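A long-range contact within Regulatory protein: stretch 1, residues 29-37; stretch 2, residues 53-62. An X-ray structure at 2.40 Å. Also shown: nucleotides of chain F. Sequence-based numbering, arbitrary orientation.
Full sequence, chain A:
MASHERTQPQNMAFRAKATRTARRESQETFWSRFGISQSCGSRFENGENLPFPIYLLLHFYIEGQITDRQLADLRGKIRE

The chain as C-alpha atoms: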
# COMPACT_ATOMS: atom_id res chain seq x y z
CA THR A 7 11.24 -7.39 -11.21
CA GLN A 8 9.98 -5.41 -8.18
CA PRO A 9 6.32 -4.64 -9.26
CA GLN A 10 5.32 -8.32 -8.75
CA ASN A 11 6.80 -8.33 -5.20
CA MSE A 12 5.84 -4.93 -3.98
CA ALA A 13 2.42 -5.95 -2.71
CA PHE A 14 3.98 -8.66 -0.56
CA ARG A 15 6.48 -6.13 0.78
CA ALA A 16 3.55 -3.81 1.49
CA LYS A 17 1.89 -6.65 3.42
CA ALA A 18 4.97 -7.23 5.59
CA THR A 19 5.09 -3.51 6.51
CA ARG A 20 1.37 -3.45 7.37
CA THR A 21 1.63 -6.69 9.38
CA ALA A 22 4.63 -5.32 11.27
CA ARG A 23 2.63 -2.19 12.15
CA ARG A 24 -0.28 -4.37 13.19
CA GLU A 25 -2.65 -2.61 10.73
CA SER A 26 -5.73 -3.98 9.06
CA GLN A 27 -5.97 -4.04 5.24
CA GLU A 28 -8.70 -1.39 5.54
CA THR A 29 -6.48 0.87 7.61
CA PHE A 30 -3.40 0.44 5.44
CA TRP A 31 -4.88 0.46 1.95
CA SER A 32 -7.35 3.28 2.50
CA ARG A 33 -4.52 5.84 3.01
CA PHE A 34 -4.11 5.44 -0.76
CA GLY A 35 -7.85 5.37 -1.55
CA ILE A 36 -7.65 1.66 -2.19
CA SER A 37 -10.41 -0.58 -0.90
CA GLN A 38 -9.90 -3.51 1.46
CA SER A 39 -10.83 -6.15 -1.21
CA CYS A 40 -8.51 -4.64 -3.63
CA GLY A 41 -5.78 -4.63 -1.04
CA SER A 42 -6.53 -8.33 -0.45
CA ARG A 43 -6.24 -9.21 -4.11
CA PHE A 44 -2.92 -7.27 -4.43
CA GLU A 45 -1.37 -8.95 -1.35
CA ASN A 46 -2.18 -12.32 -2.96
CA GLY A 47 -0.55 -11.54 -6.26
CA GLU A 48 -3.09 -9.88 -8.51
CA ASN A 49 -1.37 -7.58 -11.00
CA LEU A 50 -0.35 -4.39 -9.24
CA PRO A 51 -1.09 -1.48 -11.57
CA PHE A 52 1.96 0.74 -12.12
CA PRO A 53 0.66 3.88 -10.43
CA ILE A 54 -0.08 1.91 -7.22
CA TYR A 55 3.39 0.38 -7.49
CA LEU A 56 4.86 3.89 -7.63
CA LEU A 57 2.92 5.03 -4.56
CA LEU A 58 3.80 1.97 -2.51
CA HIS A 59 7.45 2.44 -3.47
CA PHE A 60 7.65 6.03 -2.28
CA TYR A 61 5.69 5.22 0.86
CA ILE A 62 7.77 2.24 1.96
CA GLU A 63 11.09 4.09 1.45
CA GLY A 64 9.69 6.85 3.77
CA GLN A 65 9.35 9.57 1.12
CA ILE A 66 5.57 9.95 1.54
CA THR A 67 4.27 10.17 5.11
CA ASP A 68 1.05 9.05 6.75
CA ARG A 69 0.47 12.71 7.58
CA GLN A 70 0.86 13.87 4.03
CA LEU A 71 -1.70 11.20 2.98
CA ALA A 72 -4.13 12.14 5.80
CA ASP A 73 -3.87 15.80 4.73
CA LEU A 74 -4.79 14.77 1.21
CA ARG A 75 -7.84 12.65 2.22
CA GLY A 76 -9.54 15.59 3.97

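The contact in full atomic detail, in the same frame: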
# COMPACT_ATOMS: atom_id res chain seq x y z
N THR A 29 -7.20 -0.27 7.05
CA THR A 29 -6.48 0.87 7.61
C THR A 29 -5.35 1.23 6.64
O THR A 29 -5.20 2.35 6.22
CB THR A 29 -5.93 0.55 9.03
OG1 THR A 29 -7.01 0.39 9.97
CG2 THR A 29 -5.06 1.65 9.53
N PHE A 30 -4.59 0.23 6.25
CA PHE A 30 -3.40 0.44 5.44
C PHE A 30 -3.73 0.89 4.01
O PHE A 30 -3.24 1.93 3.52
CB PHE A 30 -2.61 -0.85 5.42
CG PHE A 30 -1.34 -0.76 4.62
CD1 PHE A 30 -0.17 -0.26 5.19
CD2 PHE A 30 -1.31 -1.20 3.35
CE1 PHE A 30 0.99 -0.21 4.47
CE2 PHE A 30 -0.17 -1.15 2.62
CZ PHE A 30 0.99 -0.63 3.16
N TRP A 31 -4.62 0.16 3.35
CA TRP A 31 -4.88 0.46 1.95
C TRP A 31 -5.70 1.72 1.69
O TRP A 31 -5.55 2.37 0.65
CB TRP A 31 -5.50 -0.72 1.29
CG TRP A 31 -4.56 -1.76 1.15
CD1 TRP A 31 -4.42 -2.88 1.94
CD2 TRP A 31 -3.54 -1.85 0.14
NE1 TRP A 31 -3.38 -3.66 1.49
CE2 TRP A 31 -2.83 -3.06 0.38
CE3 TRP A 31 -3.16 -1.03 -0.93
CZ2 TRP A 31 -1.80 -3.47 -0.42
CZ3 TRP A 31 -2.13 -1.41 -1.71
CH2 TRP A 31 -1.44 -2.64 -1.46
N SER A 32 -6.49 2.12 2.68
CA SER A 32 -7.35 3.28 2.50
C SER A 32 -6.59 4.59 2.54
O SER A 32 -7.10 5.58 2.04
CB SER A 32 -8.54 3.27 3.49
OG SER A 32 -8.08 3.29 4.82
N ARG A 33 -5.37 4.61 3.09
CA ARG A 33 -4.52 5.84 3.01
C ARG A 33 -4.26 6.24 1.58
O ARG A 33 -3.94 7.39 1.34
CB ARG A 33 -3.14 5.65 3.64
CG ARG A 33 -3.18 5.25 5.09
CD ARG A 33 -1.87 5.56 5.78
NE ARG A 33 -2.06 5.34 7.22
CZ ARG A 33 -1.74 4.21 7.86
NH1 ARG A 33 -1.13 3.22 7.23
NH2 ARG A 33 -1.99 4.09 9.16
N PHE A 34 -4.32 5.25 0.67
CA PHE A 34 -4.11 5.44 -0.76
C PHE A 34 -5.43 5.52 -1.56
O PHE A 34 -5.41 5.65 -2.76
CB PHE A 34 -3.24 4.29 -1.34
CG PHE A 34 -1.97 4.04 -0.57
CD1 PHE A 34 -0.88 4.89 -0.71
CD2 PHE A 34 -1.84 2.94 0.27
CE1 PHE A 34 0.28 4.67 -0.01
CE2 PHE A 34 -0.68 2.74 0.99
CZ PHE A 34 0.38 3.60 0.84
N GLY A 35 -6.57 5.42 -0.87
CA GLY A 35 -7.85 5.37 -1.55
C GLY A 35 -8.12 4.03 -2.22
O GLY A 35 -8.85 3.95 -3.20
N ILE A 36 -7.52 2.99 -1.67
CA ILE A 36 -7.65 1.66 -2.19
C ILE A 36 -8.51 0.86 -1.20
O ILE A 36 -8.26 0.85 -0.01
CB ILE A 36 -6.26 1.03 -2.37
CG1 ILE A 36 -5.53 1.74 -3.50
CG2 ILE A 36 -6.34 -0.45 -2.74
CD1 ILE A 36 -4.03 1.45 -3.53
N SER A 37 -9.50 0.16 -1.72
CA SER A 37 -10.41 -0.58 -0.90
C SER A 37 -9.74 -1.84 -0.30
O SER A 37 -8.73 -2.37 -0.82
CB SER A 37 -11.58 -1.01 -1.74
OG SER A 37 -11.14 -1.96 -2.74
N PRO A 53 0.75 2.72 -11.33
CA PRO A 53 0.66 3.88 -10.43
C PRO A 53 0.62 3.50 -8.94
O PRO A 53 1.17 4.20 -8.09
CB PRO A 53 -0.68 4.53 -10.82
CG PRO A 53 -0.97 4.04 -12.19
CD PRO A 53 -0.37 2.66 -12.29
N ILE A 54 -0.01 2.38 -8.62
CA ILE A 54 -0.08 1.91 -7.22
C ILE A 54 1.30 1.42 -6.81
O ILE A 54 1.72 1.58 -5.67
CB ILE A 54 -1.10 0.78 -7.02
CG1 ILE A 54 -2.52 1.32 -7.02
CG2 ILE A 54 -0.98 0.14 -5.64
CD1 ILE A 54 -2.90 2.19 -8.19
N TYR A 55 1.99 0.77 -7.73
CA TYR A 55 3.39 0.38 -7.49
C TYR A 55 4.23 1.60 -7.13
O TYR A 55 4.98 1.59 -6.13
CB TYR A 55 3.95 -0.34 -8.70
CG TYR A 55 5.44 -0.54 -8.67
CD1 TYR A 55 6.02 -1.44 -7.79
CD2 TYR A 55 6.26 0.12 -9.56
CE1 TYR A 55 7.39 -1.63 -7.77
CE2 TYR A 55 7.63 -0.05 -9.56
CZ TYR A 55 8.20 -0.91 -8.67
OH TYR A 55 9.57 -1.11 -8.68
N LEU A 56 4.08 2.67 -7.90
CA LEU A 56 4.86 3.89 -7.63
C LEU A 56 4.56 4.39 -6.21
O LEU A 56 5.48 4.70 -5.44
CB LEU A 56 4.53 5.00 -8.64
CG LEU A 56 4.88 4.78 -10.09
CD1 LEU A 56 4.50 6.01 -10.86
CD2 LEU A 56 6.36 4.53 -10.26
N LEU A 57 3.27 4.49 -5.86
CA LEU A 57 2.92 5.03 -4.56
C LEU A 57 3.45 4.17 -3.44
O LEU A 57 3.88 4.70 -2.42
CB LEU A 57 1.42 5.12 -4.37
CG LEU A 57 0.73 6.37 -4.80
CD1 LEU A 57 -0.75 6.08 -4.80
CD2 LEU A 57 1.04 7.53 -3.87
N LEU A 58 3.32 2.85 -3.57
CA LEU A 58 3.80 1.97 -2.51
C LEU A 58 5.30 2.12 -2.35
O LEU A 58 5.79 2.22 -1.22
CB LEU A 58 3.47 0.50 -2.77
CG LEU A 58 1.98 0.21 -2.59
CD1 LEU A 58 1.66 -1.09 -3.26
CD2 LEU A 58 1.62 0.17 -1.11
N HIS A 59 6.00 2.21 -3.47
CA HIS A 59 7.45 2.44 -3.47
C HIS A 59 7.86 3.67 -2.64
O HIS A 59 8.64 3.58 -1.70
CB HIS A 59 7.98 2.60 -4.88
CG HIS A 59 9.42 2.94 -4.91
ND1 HIS A 59 10.42 2.06 -4.55
CD2 HIS A 59 10.05 4.11 -5.20
CE1 HIS A 59 11.59 2.65 -4.66
NE2 HIS A 59 11.39 3.90 -5.04
N PHE A 60 7.28 4.80 -2.97
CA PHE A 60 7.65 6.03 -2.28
C PHE A 60 7.25 6.03 -0.81
O PHE A 60 7.91 6.66 0.02
CB PHE A 60 7.03 7.24 -3.00
CG PHE A 60 7.63 7.47 -4.35
CD1 PHE A 60 9.02 7.72 -4.48
CD2 PHE A 60 6.84 7.47 -5.51
CE1 PHE A 60 9.58 7.94 -5.73
CE2 PHE A 60 7.41 7.71 -6.76
CZ PHE A 60 8.76 7.94 -6.87
N TYR A 61 6.15 5.35 -0.52
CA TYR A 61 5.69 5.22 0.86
C TYR A 61 6.62 4.37 1.73
O TYR A 61 6.99 4.75 2.83
CB TYR A 61 4.30 4.59 0.88
CG TYR A 61 3.71 4.47 2.26
CD1 TYR A 61 3.26 5.57 2.96
CD2 TYR A 61 3.59 3.22 2.87
CE1 TYR A 61 2.68 5.44 4.23
CE2 TYR A 61 3.04 3.08 4.13
CZ TYR A 61 2.57 4.19 4.80
OH TYR A 61 2.04 4.02 6.07
N ILE A 62 6.94 3.20 1.24
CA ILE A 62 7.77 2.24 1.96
C ILE A 62 9.19 2.78 2.23
O ILE A 62 9.70 2.68 3.35
CB ILE A 62 7.78 0.90 1.19
CG1 ILE A 62 6.48 0.17 1.46
CG2 ILE A 62 8.93 0.01 1.62
CD1 ILE A 62 6.12 -0.80 0.38
P DT F 17 -11.51 0.59 -5.56
OP1 DT F 17 -11.38 2.04 -5.28
OP2 DT F 17 -10.50 -0.36 -5.00
O5' DT F 17 -12.99 0.18 -5.15
C5' DT F 17 -14.10 0.63 -5.98
C4' DT F 17 -15.36 -0.16 -5.70
O4' DT F 17 -15.30 -1.44 -6.36
C3' DT F 17 -15.63 -0.45 -4.21
O3' DT F 17 -17.00 -0.11 -3.96
C2' DT F 17 -15.40 -1.95 -4.10
C1' DT F 17 -15.80 -2.43 -5.48
N1 DT F 17 -15.26 -3.73 -5.91
C2 DT F 17 -16.10 -4.63 -6.51
O2 DT F 17 -17.29 -4.40 -6.70
N3 DT F 17 -15.51 -5.80 -6.90
C4 DT F 17 -14.19 -6.17 -6.73
O4 DT F 17 -13.80 -7.27 -7.12
C5 DT F 17 -13.35 -5.17 -6.09
C7 DT F 17 -11.90 -5.47 -5.88
C6 DT F 17 -13.92 -4.02 -5.71

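Phe34 and Tyr61 dominate this contact. Each points its CA-to-CB bond toward the other stretch, and their rings meet edge to face: the centroids lie 5.2 Å apart, the planes stand at 86°, and CZ of Phe34 comes within 3.7 Å of CG of Tyr61. Such a T-shaped pairing suits two aromatic residues, because the slightly positive hydrogens at one ring's edge approach the electron-rich face of the other.

Phe34 also spans neighbouring positions on the helix of the second stretch. Its CE2 lies 4.0 Å from CD2 of Leu58, and its CD1 lies 4.3 Å from CD1 of Leu57, so one flat side chain serves consecutive residues.

Tyr61 extends the packing to Phe30, whose CE1 is 3.9 Å from Tyr61 CE2. Its phenol combines an apolar ring, useful in this buried setting, with a polar tip: Tyr61 OH is 3.5 Å from Arg33 NH1, and both atoms are hydrogen-bonded elsewhere in the structure.

Leu58, the third large contributor, starts sideways, yet its branched end comes nearer and fits among aromatic rings. Leu58 CD1 sits 3.9 Å from Trp31 CH2, and Leu58 CD2, itself 4.2 Å from Trp31 CH2, is 4.3 Å from Phe30 CE2. No clear hydrogen bond joins the stretches; apolar packing predominates.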